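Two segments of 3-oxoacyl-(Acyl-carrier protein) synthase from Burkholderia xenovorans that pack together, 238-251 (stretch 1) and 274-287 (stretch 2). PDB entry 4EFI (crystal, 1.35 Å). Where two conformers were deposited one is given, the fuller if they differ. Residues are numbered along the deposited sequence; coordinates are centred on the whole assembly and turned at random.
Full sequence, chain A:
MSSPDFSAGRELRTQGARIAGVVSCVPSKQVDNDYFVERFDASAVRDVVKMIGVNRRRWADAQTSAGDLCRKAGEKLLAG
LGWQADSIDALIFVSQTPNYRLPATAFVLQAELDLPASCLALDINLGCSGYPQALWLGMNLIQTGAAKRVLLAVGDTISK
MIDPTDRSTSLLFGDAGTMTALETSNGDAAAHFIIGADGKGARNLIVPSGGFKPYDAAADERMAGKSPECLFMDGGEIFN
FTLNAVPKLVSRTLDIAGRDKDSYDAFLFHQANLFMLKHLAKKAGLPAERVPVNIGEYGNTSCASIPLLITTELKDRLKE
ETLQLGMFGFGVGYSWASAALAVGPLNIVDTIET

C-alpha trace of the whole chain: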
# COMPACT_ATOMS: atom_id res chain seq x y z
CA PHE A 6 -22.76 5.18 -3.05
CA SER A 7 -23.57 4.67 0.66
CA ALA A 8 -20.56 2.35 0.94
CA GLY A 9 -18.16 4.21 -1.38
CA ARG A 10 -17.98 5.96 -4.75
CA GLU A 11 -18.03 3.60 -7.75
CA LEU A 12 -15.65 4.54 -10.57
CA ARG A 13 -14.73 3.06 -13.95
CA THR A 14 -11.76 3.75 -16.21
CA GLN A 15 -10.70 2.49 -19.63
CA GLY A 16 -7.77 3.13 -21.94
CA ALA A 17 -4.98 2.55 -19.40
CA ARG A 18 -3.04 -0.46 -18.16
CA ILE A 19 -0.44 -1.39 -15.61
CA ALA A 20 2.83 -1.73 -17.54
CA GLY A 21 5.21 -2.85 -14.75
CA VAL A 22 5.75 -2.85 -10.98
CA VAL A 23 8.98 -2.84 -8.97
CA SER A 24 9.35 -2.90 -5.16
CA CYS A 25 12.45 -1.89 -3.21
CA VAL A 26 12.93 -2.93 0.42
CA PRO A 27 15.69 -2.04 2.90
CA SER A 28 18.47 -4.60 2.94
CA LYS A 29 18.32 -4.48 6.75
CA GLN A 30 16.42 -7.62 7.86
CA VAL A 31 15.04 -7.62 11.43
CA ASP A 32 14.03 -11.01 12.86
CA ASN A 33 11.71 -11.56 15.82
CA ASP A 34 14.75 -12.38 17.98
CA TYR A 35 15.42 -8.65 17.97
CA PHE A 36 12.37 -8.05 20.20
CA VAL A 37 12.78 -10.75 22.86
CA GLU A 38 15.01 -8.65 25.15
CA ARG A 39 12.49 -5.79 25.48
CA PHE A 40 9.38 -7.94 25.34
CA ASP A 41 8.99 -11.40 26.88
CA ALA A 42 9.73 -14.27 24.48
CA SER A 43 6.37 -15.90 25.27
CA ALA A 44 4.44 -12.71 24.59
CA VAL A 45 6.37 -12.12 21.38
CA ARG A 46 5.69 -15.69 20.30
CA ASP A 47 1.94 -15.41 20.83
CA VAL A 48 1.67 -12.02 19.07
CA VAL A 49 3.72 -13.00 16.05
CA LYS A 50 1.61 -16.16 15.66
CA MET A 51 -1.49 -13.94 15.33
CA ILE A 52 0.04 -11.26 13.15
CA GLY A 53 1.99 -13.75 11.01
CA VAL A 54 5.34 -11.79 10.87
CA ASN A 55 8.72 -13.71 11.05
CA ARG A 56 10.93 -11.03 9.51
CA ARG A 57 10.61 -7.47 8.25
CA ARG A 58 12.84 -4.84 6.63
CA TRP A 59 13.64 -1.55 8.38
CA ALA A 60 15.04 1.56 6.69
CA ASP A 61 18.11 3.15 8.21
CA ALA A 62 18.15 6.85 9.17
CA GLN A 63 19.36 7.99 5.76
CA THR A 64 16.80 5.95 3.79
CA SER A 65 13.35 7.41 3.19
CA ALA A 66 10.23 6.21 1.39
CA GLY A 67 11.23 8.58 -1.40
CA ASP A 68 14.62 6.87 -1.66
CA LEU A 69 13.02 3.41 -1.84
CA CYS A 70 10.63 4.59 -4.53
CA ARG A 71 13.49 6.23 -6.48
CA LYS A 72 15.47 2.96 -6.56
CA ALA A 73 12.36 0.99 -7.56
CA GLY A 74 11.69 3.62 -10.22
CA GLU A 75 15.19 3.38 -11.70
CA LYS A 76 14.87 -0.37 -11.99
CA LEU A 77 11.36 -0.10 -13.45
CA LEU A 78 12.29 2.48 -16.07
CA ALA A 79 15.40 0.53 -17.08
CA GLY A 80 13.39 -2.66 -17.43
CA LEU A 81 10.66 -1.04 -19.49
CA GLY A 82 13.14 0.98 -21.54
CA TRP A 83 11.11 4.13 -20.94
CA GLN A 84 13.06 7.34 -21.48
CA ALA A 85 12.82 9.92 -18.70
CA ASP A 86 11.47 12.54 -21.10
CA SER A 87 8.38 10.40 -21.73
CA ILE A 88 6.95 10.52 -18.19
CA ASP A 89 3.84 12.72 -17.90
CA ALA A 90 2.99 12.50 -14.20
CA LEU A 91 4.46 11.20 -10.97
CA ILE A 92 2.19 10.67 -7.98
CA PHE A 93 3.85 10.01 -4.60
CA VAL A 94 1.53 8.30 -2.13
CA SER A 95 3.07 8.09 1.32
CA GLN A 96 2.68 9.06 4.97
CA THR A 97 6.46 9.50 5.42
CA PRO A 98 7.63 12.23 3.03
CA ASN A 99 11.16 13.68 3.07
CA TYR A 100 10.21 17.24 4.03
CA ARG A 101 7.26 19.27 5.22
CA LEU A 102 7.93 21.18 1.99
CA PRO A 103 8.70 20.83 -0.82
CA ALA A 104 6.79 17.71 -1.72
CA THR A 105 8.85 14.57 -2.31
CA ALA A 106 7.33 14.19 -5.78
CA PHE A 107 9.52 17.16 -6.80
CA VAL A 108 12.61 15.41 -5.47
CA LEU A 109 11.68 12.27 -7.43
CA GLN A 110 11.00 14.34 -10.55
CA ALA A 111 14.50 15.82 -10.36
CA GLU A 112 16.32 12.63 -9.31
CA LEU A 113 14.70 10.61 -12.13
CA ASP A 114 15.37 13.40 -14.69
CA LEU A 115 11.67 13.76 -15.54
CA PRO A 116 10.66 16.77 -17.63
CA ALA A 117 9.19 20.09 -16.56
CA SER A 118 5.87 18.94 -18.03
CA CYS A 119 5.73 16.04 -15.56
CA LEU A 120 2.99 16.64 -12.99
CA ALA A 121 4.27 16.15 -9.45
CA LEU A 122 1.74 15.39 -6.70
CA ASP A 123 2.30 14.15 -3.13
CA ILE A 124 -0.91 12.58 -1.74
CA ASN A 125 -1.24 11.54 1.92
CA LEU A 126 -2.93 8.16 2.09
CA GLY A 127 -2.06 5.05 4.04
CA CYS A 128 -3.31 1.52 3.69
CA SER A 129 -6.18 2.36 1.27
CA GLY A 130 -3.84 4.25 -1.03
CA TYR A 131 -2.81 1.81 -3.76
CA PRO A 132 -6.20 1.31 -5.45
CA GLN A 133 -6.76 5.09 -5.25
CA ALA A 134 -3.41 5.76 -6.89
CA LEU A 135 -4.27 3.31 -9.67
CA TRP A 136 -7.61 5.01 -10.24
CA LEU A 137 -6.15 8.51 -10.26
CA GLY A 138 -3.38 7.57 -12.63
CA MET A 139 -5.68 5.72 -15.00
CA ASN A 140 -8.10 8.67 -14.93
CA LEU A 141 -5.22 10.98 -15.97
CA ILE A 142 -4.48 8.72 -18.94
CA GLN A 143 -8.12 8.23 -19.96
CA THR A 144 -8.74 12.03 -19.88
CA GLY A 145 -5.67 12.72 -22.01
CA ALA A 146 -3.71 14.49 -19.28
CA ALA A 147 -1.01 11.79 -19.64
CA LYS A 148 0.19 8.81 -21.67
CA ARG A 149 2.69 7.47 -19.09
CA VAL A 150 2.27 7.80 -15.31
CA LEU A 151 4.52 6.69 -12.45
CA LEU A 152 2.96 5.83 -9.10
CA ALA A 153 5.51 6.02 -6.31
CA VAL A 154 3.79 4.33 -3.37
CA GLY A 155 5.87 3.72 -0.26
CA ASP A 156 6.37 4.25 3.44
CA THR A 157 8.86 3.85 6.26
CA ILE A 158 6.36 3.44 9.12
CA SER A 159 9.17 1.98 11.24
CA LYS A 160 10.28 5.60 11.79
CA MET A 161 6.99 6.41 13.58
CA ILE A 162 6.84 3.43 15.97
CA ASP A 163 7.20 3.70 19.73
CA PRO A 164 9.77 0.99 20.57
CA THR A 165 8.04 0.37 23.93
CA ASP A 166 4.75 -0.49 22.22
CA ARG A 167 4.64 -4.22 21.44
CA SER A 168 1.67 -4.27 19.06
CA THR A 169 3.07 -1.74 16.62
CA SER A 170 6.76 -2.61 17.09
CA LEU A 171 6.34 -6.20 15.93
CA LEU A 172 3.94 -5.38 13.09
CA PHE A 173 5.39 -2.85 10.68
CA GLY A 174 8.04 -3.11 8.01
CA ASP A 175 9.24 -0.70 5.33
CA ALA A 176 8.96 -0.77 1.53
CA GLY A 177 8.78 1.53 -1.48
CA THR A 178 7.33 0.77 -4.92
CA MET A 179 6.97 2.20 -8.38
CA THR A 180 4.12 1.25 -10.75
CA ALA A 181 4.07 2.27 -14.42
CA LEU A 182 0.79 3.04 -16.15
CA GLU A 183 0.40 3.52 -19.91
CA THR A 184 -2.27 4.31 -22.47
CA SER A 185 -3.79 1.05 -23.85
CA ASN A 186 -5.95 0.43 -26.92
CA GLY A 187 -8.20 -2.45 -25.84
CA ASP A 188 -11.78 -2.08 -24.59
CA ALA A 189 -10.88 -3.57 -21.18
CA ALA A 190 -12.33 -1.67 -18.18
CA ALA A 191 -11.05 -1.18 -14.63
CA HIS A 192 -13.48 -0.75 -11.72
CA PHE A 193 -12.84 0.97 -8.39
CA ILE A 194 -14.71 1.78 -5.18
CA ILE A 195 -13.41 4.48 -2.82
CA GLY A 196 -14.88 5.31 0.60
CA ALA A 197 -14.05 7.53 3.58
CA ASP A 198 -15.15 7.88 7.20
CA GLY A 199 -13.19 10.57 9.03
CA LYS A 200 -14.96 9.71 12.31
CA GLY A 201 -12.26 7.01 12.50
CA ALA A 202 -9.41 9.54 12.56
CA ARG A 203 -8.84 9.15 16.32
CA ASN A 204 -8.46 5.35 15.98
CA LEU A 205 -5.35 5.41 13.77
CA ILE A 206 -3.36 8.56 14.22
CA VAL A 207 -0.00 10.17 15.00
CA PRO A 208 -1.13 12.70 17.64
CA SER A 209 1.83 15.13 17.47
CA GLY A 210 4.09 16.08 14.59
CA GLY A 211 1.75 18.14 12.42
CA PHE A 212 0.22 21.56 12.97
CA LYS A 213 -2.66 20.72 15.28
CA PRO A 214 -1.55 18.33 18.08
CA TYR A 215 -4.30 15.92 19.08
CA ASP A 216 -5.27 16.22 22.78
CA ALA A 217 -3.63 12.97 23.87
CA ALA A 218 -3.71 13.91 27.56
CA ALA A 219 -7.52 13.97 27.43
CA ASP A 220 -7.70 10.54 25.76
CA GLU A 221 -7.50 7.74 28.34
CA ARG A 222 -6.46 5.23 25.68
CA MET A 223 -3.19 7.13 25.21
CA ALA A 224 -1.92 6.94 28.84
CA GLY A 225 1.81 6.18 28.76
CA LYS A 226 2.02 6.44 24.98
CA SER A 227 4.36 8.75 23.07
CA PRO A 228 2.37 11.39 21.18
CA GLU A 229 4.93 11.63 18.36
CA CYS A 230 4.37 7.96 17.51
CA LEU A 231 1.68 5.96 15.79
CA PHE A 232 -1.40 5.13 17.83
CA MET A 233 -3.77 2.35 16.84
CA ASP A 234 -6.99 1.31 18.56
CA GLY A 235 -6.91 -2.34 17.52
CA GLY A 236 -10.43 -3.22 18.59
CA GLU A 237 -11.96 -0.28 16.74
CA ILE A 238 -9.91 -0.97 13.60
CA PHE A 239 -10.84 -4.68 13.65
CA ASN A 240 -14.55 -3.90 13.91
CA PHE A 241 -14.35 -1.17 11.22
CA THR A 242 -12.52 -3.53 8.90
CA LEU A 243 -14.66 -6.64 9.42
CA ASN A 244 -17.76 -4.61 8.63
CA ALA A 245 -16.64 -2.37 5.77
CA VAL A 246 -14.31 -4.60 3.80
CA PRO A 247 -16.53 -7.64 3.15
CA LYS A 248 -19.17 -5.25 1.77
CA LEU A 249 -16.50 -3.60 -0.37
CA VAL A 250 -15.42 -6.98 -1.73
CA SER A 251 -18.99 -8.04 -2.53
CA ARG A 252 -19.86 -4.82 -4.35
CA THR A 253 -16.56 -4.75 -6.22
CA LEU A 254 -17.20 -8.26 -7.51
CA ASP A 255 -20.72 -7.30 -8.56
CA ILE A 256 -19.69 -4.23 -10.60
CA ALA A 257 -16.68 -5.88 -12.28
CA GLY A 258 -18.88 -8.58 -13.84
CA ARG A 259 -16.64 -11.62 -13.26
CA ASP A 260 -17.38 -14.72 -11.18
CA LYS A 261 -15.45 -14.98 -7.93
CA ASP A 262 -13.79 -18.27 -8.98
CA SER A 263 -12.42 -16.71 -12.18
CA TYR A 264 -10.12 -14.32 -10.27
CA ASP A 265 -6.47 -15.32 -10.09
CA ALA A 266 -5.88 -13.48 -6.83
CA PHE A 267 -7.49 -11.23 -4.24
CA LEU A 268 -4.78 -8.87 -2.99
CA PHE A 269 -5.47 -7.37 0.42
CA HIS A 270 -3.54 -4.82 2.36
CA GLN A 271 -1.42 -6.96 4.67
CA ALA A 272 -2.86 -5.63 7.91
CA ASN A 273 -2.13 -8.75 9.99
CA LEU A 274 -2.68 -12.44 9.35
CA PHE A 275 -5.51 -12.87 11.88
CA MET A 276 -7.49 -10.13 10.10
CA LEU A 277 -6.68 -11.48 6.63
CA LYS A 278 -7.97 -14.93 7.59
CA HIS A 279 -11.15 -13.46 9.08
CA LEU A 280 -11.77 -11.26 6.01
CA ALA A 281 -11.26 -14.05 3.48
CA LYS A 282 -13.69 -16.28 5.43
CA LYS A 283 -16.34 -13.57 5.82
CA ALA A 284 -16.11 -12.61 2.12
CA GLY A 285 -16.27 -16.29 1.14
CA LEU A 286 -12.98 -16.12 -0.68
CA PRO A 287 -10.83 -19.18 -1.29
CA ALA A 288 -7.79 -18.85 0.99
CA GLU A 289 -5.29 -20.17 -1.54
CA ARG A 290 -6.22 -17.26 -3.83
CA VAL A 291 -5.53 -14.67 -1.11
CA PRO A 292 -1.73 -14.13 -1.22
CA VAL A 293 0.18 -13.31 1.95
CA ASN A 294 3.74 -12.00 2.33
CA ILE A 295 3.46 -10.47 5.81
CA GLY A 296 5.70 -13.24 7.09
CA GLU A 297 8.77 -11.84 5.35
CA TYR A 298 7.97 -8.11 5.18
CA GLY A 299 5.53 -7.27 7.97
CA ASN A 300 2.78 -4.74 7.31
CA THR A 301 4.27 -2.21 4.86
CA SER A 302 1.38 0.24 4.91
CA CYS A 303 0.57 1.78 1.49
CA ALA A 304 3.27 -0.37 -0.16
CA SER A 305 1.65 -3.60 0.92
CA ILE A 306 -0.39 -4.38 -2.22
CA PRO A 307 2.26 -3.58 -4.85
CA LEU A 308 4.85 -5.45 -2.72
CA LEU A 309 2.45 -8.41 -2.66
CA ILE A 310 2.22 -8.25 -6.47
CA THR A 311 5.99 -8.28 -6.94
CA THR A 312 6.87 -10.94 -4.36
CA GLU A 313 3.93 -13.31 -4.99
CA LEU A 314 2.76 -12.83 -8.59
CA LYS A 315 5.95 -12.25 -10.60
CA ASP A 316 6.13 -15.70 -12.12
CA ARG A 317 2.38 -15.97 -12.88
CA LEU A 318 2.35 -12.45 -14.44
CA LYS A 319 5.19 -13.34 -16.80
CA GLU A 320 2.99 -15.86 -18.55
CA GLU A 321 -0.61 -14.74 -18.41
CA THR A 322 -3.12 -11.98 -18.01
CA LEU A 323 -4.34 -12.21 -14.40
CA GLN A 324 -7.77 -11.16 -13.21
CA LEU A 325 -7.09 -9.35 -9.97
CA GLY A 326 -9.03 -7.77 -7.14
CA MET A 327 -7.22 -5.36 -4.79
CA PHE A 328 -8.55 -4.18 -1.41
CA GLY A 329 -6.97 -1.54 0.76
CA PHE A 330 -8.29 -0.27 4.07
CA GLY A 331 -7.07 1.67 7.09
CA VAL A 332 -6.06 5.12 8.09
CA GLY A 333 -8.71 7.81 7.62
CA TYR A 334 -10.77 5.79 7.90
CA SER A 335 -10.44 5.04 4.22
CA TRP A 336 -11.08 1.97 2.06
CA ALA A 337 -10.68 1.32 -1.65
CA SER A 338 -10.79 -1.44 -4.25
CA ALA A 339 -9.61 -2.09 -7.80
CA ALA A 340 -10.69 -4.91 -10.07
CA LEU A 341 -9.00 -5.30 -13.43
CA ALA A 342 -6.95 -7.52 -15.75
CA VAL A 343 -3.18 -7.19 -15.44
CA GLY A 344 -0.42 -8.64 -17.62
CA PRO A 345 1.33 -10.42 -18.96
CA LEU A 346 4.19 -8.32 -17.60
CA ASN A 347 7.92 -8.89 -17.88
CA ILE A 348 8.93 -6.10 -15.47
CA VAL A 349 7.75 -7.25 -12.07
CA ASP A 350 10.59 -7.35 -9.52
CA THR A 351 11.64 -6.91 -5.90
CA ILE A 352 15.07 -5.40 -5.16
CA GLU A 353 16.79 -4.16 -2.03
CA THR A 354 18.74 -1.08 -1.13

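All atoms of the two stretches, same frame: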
# COMPACT_ATOMS: atom_id res chain seq x y z
N ILE A 238 -10.31 -0.69 14.98
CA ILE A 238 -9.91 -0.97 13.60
C ILE A 238 -10.44 -2.34 13.15
O ILE A 238 -10.92 -2.47 12.02
CB ILE A 238 -8.39 -0.89 13.46
CG1 ILE A 238 -7.92 0.55 13.71
CG2 ILE A 238 -7.96 -1.34 12.07
CD1 ILE A 238 -6.47 0.65 14.08
N PHE A 239 -10.35 -3.35 14.01
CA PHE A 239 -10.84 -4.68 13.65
C PHE A 239 -12.33 -4.64 13.31
O PHE A 239 -12.76 -5.20 12.31
CB PHE A 239 -10.56 -5.68 14.77
CG PHE A 239 -11.03 -7.09 14.45
CD1 PHE A 239 -10.20 -7.98 13.78
CD2 PHE A 239 -12.29 -7.51 14.82
CE1 PHE A 239 -10.62 -9.27 13.48
CE2 PHE A 239 -12.72 -8.79 14.53
CZ PHE A 239 -11.89 -9.67 13.85
N ASN A 240 -13.12 -4.00 14.16
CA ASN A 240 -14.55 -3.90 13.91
C ASN A 240 -14.89 -3.09 12.66
O ASN A 240 -15.76 -3.49 11.90
CB ASN A 240 -15.25 -3.34 15.14
CG ASN A 240 -15.21 -4.30 16.32
OD1 ASN A 240 -15.23 -5.52 16.13
ND2 ASN A 240 -15.12 -3.77 17.53
N PHE A 241 -14.22 -1.96 12.46
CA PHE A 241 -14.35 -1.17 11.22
C PHE A 241 -14.09 -2.05 10.01
O PHE A 241 -14.89 -2.08 9.06
CB PHE A 241 -13.36 0.03 11.22
CG PHE A 241 -12.89 0.46 9.83
CD1 PHE A 241 -13.77 1.06 8.92
CD2 PHE A 241 -11.55 0.29 9.44
CE1 PHE A 241 -13.32 1.45 7.65
CE2 PHE A 241 -11.10 0.69 8.16
CZ PHE A 241 -11.99 1.27 7.28
N THR A 242 -12.98 -2.76 10.04
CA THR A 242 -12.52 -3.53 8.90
C THR A 242 -13.49 -4.68 8.59
O THR A 242 -13.85 -4.89 7.43
CB THR A 242 -11.12 -4.10 9.14
OG1 THR A 242 -10.19 -3.04 9.38
CG2 THR A 242 -10.66 -4.85 7.92
N LEU A 243 -13.89 -5.43 9.62
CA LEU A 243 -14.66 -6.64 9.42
C LEU A 243 -16.05 -6.31 8.90
O LEU A 243 -16.74 -7.17 8.32
CB LEU A 243 -14.76 -7.44 10.72
N ASN A 244 -16.48 -5.07 9.12
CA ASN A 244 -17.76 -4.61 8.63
C ASN A 244 -17.64 -4.03 7.22
O ASN A 244 -18.37 -4.43 6.31
CB ASN A 244 -18.36 -3.58 9.59
N ALA A 245 -16.73 -3.08 7.04
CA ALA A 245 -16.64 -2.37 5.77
C ALA A 245 -16.05 -3.19 4.62
O ALA A 245 -16.49 -3.06 3.48
CB ALA A 245 -15.84 -1.09 5.95
N VAL A 246 -15.03 -4.00 4.90
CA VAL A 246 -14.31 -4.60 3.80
C VAL A 246 -15.07 -5.75 3.12
O VAL A 246 -15.05 -5.85 1.90
CB VAL A 246 -12.87 -4.96 4.22
CG1 VAL A 246 -12.14 -5.72 3.12
CG2 VAL A 246 -12.13 -3.67 4.57
N PRO A 247 -15.77 -6.62 3.88
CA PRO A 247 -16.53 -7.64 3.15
C PRO A 247 -17.58 -7.04 2.20
O PRO A 247 -17.79 -7.56 1.11
CB PRO A 247 -17.17 -8.47 4.27
CG PRO A 247 -16.21 -8.32 5.41
CD PRO A 247 -15.76 -6.88 5.33
N LYS A 248 -18.21 -5.95 2.61
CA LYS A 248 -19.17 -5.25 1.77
C LYS A 248 -18.50 -4.64 0.54
O LYS A 248 -19.03 -4.67 -0.57
CB LYS A 248 -19.85 -4.14 2.58
N LEU A 249 -17.31 -4.09 0.73
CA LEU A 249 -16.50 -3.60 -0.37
C LEU A 249 -16.17 -4.71 -1.37
O LEU A 249 -16.29 -4.52 -2.58
CB LEU A 249 -15.21 -3.00 0.18
CG LEU A 249 -14.17 -2.54 -0.84
CD1 LEU A 249 -14.70 -1.37 -1.67
CD2 LEU A 249 -12.88 -2.19 -0.14
N VAL A 250 -15.78 -5.87 -0.86
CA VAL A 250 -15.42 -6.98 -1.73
C VAL A 250 -16.65 -7.41 -2.55
O VAL A 250 -16.57 -7.56 -3.77
CB VAL A 250 -14.86 -8.18 -0.94
CG1 VAL A 250 -14.68 -9.40 -1.83
CG2 VAL A 250 -13.53 -7.80 -0.28
N SER A 251 -17.77 -7.60 -1.87
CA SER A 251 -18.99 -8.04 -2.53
C SER A 251 -19.36 -7.09 -3.67
O SER A 251 -19.61 -7.50 -4.80
CB SER A 251 -20.14 -8.13 -1.53
OG SER A 251 -21.34 -8.52 -2.16
N LEU A 274 -2.19 -11.18 9.88
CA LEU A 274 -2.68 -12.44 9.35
C LEU A 274 -4.04 -12.83 9.92
O LEU A 274 -4.89 -13.33 9.21
CB LEU A 274 -1.64 -13.55 9.58
CG LEU A 274 -2.00 -14.90 8.94
CD1 LEU A 274 -2.20 -14.80 7.44
CD2 LEU A 274 -0.90 -15.91 9.25
N PHE A 275 -4.24 -12.58 11.21
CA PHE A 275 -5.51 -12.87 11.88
C PHE A 275 -6.66 -12.18 11.13
O PHE A 275 -7.67 -12.81 10.78
CB PHE A 275 -5.42 -12.39 13.34
CG PHE A 275 -6.66 -12.65 14.17
CD1 PHE A 275 -6.89 -13.90 14.73
CD2 PHE A 275 -7.56 -11.63 14.43
CE1 PHE A 275 -8.01 -14.14 15.51
CE2 PHE A 275 -8.69 -11.86 15.21
CZ PHE A 275 -8.90 -13.11 15.75
N MET A 276 -6.50 -10.88 10.86
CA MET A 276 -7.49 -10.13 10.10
C MET A 276 -7.69 -10.66 8.69
O MET A 276 -8.82 -10.75 8.21
CB MET A 276 -7.08 -8.67 10.00
CG MET A 276 -8.05 -7.93 9.12
SD MET A 276 -9.70 -7.97 9.79
CE MET A 276 -9.38 -6.65 10.91
N LEU A 277 -6.60 -10.99 8.00
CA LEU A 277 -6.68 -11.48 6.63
C LEU A 277 -7.50 -12.78 6.58
O LEU A 277 -8.35 -12.98 5.70
CB LEU A 277 -5.29 -11.72 6.05
CG LEU A 277 -4.50 -10.45 5.70
CD1 LEU A 277 -3.03 -10.78 5.45
CD2 LEU A 277 -5.12 -9.76 4.49
N LYS A 278 -7.26 -13.66 7.54
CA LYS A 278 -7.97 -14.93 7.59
C LYS A 278 -9.44 -14.67 7.84
O LYS A 278 -10.31 -15.32 7.22
CB LYS A 278 -7.40 -15.84 8.69
N HIS A 279 -9.75 -13.77 8.77
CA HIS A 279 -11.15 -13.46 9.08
C HIS A 279 -11.86 -12.82 7.89
O HIS A 279 -13.02 -13.16 7.61
CB HIS A 279 -11.28 -12.59 10.34
CG HIS A 279 -11.22 -13.35 11.63
ND1 HIS A 279 -10.50 -14.52 11.76
CD2 HIS A 279 -11.80 -13.12 12.83
CE1 HIS A 279 -10.63 -14.97 13.00
NE2 HIS A 279 -11.41 -14.14 13.66
N LEU A 280 -11.18 -11.92 7.18
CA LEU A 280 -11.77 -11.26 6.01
C LEU A 280 -12.06 -12.24 4.87
O LEU A 280 -13.13 -12.20 4.27
CB LEU A 280 -10.85 -10.16 5.48
CG LEU A 280 -10.83 -8.85 6.27
CD1 LEU A 280 -9.72 -7.96 5.71
CD2 LEU A 280 -12.19 -8.15 6.20
N ALA A 281 -11.09 -13.09 4.56
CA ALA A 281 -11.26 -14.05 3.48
C ALA A 281 -12.44 -14.97 3.77
O ALA A 281 -13.24 -15.23 2.89
CB ALA A 281 -9.98 -14.85 3.26
N LYS A 282 -12.57 -15.43 5.02
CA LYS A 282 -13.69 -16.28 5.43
C LYS A 282 -15.03 -15.54 5.33
O LYS A 282 -16.00 -16.08 4.82
CB LYS A 282 -13.47 -16.79 6.85
N LYS A 283 -15.07 -14.30 5.80
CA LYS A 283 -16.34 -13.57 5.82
C LYS A 283 -16.78 -13.20 4.40
O LYS A 283 -17.98 -13.18 4.11
CB LYS A 283 -16.26 -12.34 6.72
CG LYS A 283 -17.60 -11.64 6.89
CD LYS A 283 -17.60 -10.63 8.02
CE LYS A 283 -18.92 -9.87 8.06
NZ LYS A 283 -18.95 -8.85 9.15
N ALA A 284 -15.82 -12.94 3.52
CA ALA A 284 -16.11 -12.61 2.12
C ALA A 284 -16.24 -13.86 1.25
O ALA A 284 -16.44 -13.77 0.04
CB ALA A 284 -15.03 -11.71 1.55
N GLY A 285 -16.14 -15.04 1.87
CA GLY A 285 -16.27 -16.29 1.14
C GLY A 285 -15.25 -16.45 0.03
O GLY A 285 -15.56 -16.95 -1.05
N LEU A 286 -14.03 -16.03 0.30
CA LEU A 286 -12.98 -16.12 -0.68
C LEU A 286 -12.11 -17.32 -0.39
O LEU A 286 -11.81 -17.61 0.76
CB LEU A 286 -12.10 -14.87 -0.68
CG LEU A 286 -12.80 -13.54 -0.93
CD1 LEU A 286 -11.76 -12.42 -0.83
CD2 LEU A 286 -13.49 -13.50 -2.26
N PRO A 287 -11.70 -18.02 -1.45
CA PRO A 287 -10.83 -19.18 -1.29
C PRO A 287 -9.43 -18.77 -0.82
O PRO A 287 -8.74 -17.98 -1.47
CB PRO A 287 -10.81 -19.79 -2.71
CG PRO A 287 -11.17 -18.64 -3.62
CD PRO A 287 -12.06 -17.75 -2.85

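Two helices, 238-251 and 274-283, run in broadly the same direction, their axes inclined at 44° and 9.6 Å apart at closest approach. The backbones draw together toward their C-terminal ends: the CA atoms of Phe-239 and Met-276 lie 7.3 Å apart, those of Pro-247 and Ala-284 only 5.1 Å.

Stretch 2 meets its partner first through Phe-275, an exposed residue whose flat apolar ring brings CE2 to 3.7 Å from CE1 of Phe-239; the two rings are oblique, their planes at 35°. The flexible, unbranched chain of Met-276 bends at chi2 and chi3 (both p) and brings CE to 3.3 Å from CD1 of Phe-239 and 3.6 Å from CB of Thr-242. Thr-242 suits this buried site because its hydroxyl is satisfied within its own helix, OG1 donating to O of Ile-238 at 2.8 Å, which leaves its carbon atoms for apolar contact. One turn on, His-279, whose polar imidazole tolerates exposure, places CD2 near the plane of the Phe-239 ring, at its edge, 3.6 Å from CZ.

Leu-280 is the central knob, its side chain seated among Thr-242, Leu-243, Val-246 and Pro-247. Its CD2 lies 3.8 Å from CB of Val-246 and 3.9 Å from CD of Pro-247. Pro-247 has no amide hydrogen to bond to the preceding turn, and the helix kinks there. That leaves O of Leu-243 without its usual helical partner, and Lys-283 supplies one: its fully extended chain passes Pro-247, with CD of Lys-283 3.8 Å from CG of Pro-247, and NZ donates to O of Leu-243 at 2.9 Å, the sole hydrogen bond between the stretches.

Ala-284 fits where the backbones are close, its small CB 4.1 Å from CG1 of Val-250. Gly-285, with positive phi that glycine readily adopts, ends the helix in a Schellman motif. Leu-286 then points toward stretch 1, CD2 4.3 Å from CG1 of Val-250.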